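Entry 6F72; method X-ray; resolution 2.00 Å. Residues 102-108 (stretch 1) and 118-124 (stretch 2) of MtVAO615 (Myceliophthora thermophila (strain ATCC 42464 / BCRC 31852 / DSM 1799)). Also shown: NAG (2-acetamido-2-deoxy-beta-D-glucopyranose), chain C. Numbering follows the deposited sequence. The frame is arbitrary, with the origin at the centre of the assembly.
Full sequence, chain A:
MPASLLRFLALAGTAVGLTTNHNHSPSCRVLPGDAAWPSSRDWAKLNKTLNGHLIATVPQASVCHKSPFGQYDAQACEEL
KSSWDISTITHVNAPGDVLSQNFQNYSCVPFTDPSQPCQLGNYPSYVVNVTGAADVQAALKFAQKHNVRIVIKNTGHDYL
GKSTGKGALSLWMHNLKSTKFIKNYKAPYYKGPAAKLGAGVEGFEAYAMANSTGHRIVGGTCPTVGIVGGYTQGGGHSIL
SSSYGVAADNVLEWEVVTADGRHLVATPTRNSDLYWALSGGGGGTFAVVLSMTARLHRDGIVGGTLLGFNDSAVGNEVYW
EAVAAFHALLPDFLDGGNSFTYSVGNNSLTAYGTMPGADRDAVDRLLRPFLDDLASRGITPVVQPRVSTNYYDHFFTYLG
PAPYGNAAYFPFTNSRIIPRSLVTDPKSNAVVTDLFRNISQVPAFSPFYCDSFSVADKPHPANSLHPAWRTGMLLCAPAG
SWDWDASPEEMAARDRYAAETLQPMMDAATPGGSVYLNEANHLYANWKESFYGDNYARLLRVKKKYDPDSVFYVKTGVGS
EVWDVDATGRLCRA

Stretch 1, residues 102-108: NFQNYSC
Stretch 2, residues 118-124: CQLGNYP

Stretch 1 opens with the last turn of a helix, Asn102 (phi/psi -70/-38), Phe103 (-83/-28) and Gln104 (-51/-44). Asn105 leaves the helix with positive phi (53/39). A type I' turn from Gln104 to Ser107 follows, closed by Ser107 N to Gln104 O at 3.1 Å. Tyr106 (64/11) sits in this turn and does not reach stretch 2. Stretch 2 has no regular helix or strand. The two run antiparallel: Cys118 lies by Cys108 (CA to CA 4.6 Å), Gln119 by Ser107 (CA to CA 5.0 Å), and Asn122 by Phe103 (CA to CA 6.5 Å). Together they bury 446 Å².

Cys118 (phi/psi -72/101) is buried and ties the stretches covalently. Its SG bonds to Cys108 SG at 2.0 Å, with chi3 of -98°. Both cysteines have chi1 t. The Cys108 backbone is extended, at -160/77.

Gln119 (-105/154) adds a backbone link. Its N donates to Ser107 O at 3.0 Å, with an N-H...O angle of 162°. Gln119 O packs 3.4 Å from Cys108 CB. The side chain is exposed, its CB sideways, with chi1 m, chi2 t and chi3 39°. Its OE1 accepts a hydrogen bond from water 2 at 3.1 Å, and that water also bonds Ser107 OG at 2.8 Å. A polar side chain suits this exposed position, where it can bond water.

Leu120 (-73/-47; chi1 m, chi2 t) points its CB away from stretch 1. It starts a type II' turn that ends at Tyr123, with Tyr123 N bonded to Leu120 O at 3.1 Å. Leu120 O lies 4.1 Å from Ser107 CB.

Gly121 takes phi/psi of 63/-119, and positive phi favours glycine. Ser107 (-69/-40, chi1 m) points toward stretch 2 and brings OG to 3.7 Å from Gly121 CA. An ideal CB on Gly121 would lie 2.2 Å from that OG, a clash.

Asn122 (-76/-14) points toward stretch 1 with chi1 m and chi2 -38°. Its ND2 donates to Phe103 O at 2.8 Å, angle 162°. The same ND2 donates to NAG O7 at 2.9 Å, angle 149°. The amide thus joins the end of the helix to the glycan. The sugar is attached to stretch 1 through Asn105 ND2 to NAG C1, 1.4 Å; Asn105 has chi1 t and chi2 21°. Phe103, CB sideways, chi1 m and chi2 -81°, sets its ring obliquely to the amide, CD1 to Asn122 ND2 4.3 Å. Water 1 accepts from Asn122 N at 2.9 Å, donates to Gln104 O at 2.8 Å and bonds Ser107 OG at 2.9 Å.

Tyr123 (-66/146; chi1 m, chi2 18°) is buried. Its CB points sideways, but the end of the ring comes nearer. Tyr123 OH lies 3.4 Å from Gln104 CG and is hydrogen-bonded elsewhere in the structure. Gln104 points its CB away, with chi1 m, chi2 t and chi3 15°.

Pro124 (-66/152, C-gamma endo) is buried but out of reach of stretch 1.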

# COMPACT_ATOMS: atom_id res chain seq x y z
N ASN A 102 1.06 11.31 10.48
CA ASN A 102 1.16 10.74 11.82
C ASN A 102 2.60 10.36 12.17
O ASN A 102 3.02 10.53 13.31
CB ASN A 102 0.20 9.56 12.00
CG ASN A 102 0.15 9.05 13.43
OD1 ASN A 102 0.27 9.80 14.40
ND2 ASN A 102 -0.07 7.75 13.57
N PHE A 103 3.34 9.83 11.20
CA PHE A 103 4.73 9.45 11.42
C PHE A 103 5.70 10.65 11.29
O PHE A 103 6.73 10.63 11.93
CB PHE A 103 5.14 8.20 10.61
CG PHE A 103 4.50 6.94 11.13
CD1 PHE A 103 5.04 6.27 12.24
CD2 PHE A 103 3.31 6.46 10.58
CE1 PHE A 103 4.42 5.14 12.76
CE2 PHE A 103 2.68 5.33 11.10
CZ PHE A 103 3.24 4.67 12.19
N GLN A 104 5.35 11.65 10.47
CA GLN A 104 6.00 12.97 10.52
C GLN A 104 5.97 13.45 11.97
O GLN A 104 6.99 13.91 12.48
CB GLN A 104 5.29 13.99 9.61
CG GLN A 104 5.52 13.75 8.13
CD GLN A 104 4.47 14.40 7.25
OE1 GLN A 104 3.71 15.26 7.70
NE2 GLN A 104 4.42 13.99 5.98
N ASN A 105 4.81 13.28 12.62
CA ASN A 105 4.66 13.50 14.06
C ASN A 105 5.15 14.90 14.53
O ASN A 105 5.77 15.04 15.59
CB ASN A 105 5.36 12.38 14.86
CG ASN A 105 4.79 12.22 16.25
OD1 ASN A 105 3.66 12.63 16.51
ND2 ASN A 105 5.55 11.60 17.13
N TYR A 106 4.87 15.90 13.70
CA TYR A 106 5.17 17.32 13.97
C TYR A 106 6.67 17.67 14.08
O TYR A 106 7.00 18.78 14.50
CB TYR A 106 4.41 17.81 15.22
CG TYR A 106 2.91 17.54 15.22
CD1 TYR A 106 2.02 18.46 14.65
CD2 TYR A 106 2.38 16.37 15.80
CE1 TYR A 106 0.65 18.23 14.65
CE2 TYR A 106 1.00 16.14 15.80
CZ TYR A 106 0.14 17.07 15.23
OH TYR A 106 -1.22 16.89 15.22
N SER A 107 7.56 16.75 13.71
CA SER A 107 9.00 16.94 13.91
C SER A 107 9.56 18.03 13.01
O SER A 107 10.40 18.82 13.44
CB SER A 107 9.78 15.66 13.71
OG SER A 107 9.31 14.65 14.58
N CYS A 108 9.09 18.04 11.77
CA CYS A 108 9.50 19.02 10.77
C CYS A 108 8.46 19.08 9.67
O CYS A 108 8.65 18.54 8.58
CB CYS A 108 10.89 18.70 10.20
SG CYS A 108 11.50 20.03 9.13
N CYS A 118 13.55 22.21 13.12
CA CYS A 118 13.30 21.12 12.17
C CYS A 118 14.10 19.89 12.59
O CYS A 118 15.32 19.78 12.33
CB CYS A 118 13.64 21.53 10.73
SG CYS A 118 13.50 20.16 9.54
N GLN A 119 13.39 18.96 13.24
CA GLN A 119 13.97 17.75 13.77
C GLN A 119 13.63 16.54 12.90
O GLN A 119 12.60 16.52 12.21
CB GLN A 119 13.51 17.51 15.21
CG GLN A 119 14.12 18.47 16.23
CD GLN A 119 13.25 18.66 17.46
OE1 GLN A 119 12.63 17.72 17.95
NE2 GLN A 119 13.19 19.90 17.96
N LEU A 120 14.50 15.55 12.96
CA LEU A 120 14.36 14.34 12.17
C LEU A 120 13.24 13.46 12.74
O LEU A 120 12.37 13.03 12.00
CB LEU A 120 15.70 13.60 12.07
CG LEU A 120 16.86 14.26 11.30
CD1 LEU A 120 18.05 13.32 11.21
CD2 LEU A 120 16.46 14.75 9.92
N GLY A 121 13.24 13.26 14.06
CA GLY A 121 12.22 12.45 14.74
C GLY A 121 12.26 11.02 14.25
O GLY A 121 13.28 10.36 14.39
N ASN A 122 11.16 10.57 13.65
CA ASN A 122 11.03 9.20 13.11
C ASN A 122 11.77 9.00 11.77
O ASN A 122 11.96 7.86 11.32
CB ASN A 122 9.56 8.82 12.93
CG ASN A 122 8.77 8.77 14.25
OD1 ASN A 122 9.27 8.34 15.30
ND2 ASN A 122 7.52 9.19 14.17
N TYR A 123 12.17 10.10 11.14
CA TYR A 123 12.90 10.06 9.88
C TYR A 123 14.27 9.43 10.10
O TYR A 123 14.83 9.60 11.19
CB TYR A 123 13.04 11.48 9.31
CG TYR A 123 11.82 11.98 8.57
CD1 TYR A 123 10.57 11.36 8.73
CD2 TYR A 123 11.91 13.08 7.73
CE1 TYR A 123 9.45 11.82 8.06
CE2 TYR A 123 10.79 13.56 7.05
CZ TYR A 123 9.57 12.91 7.21
OH TYR A 123 8.47 13.36 6.53
N PRO A 124 14.79 8.68 9.10
CA PRO A 124 16.15 8.11 9.20
C PRO A 124 17.21 9.21 9.23
O PRO A 124 16.98 10.27 8.66
CB PRO A 124 16.29 7.31 7.89
CG PRO A 124 15.44 8.07 6.92
CD PRO A 124 14.25 8.54 7.73
C1 NAG C . 5.11 11.34 18.48
C2 NAG C . 5.00 9.80 18.42
C3 NAG C . 4.75 9.22 19.81
C4 NAG C . 5.76 9.71 20.86
C5 NAG C . 5.94 11.23 20.76
C6 NAG C . 7.13 11.72 21.59
C7 NAG C . 4.21 8.68 16.36
C8 NAG C . 3.00 8.29 15.58
N2 NAG C . 3.97 9.33 17.50
O3 NAG C . 4.78 7.79 19.73
O4 NAG C . 5.27 9.45 22.18
O5 NAG C . 6.14 11.68 19.42
O6 NAG C . 6.89 13.10 21.88
O7 NAG C . 5.33 8.40 15.95
O HOH W 1 8.68 12.00 13.67
O HOH W 2 10.75 15.49 16.88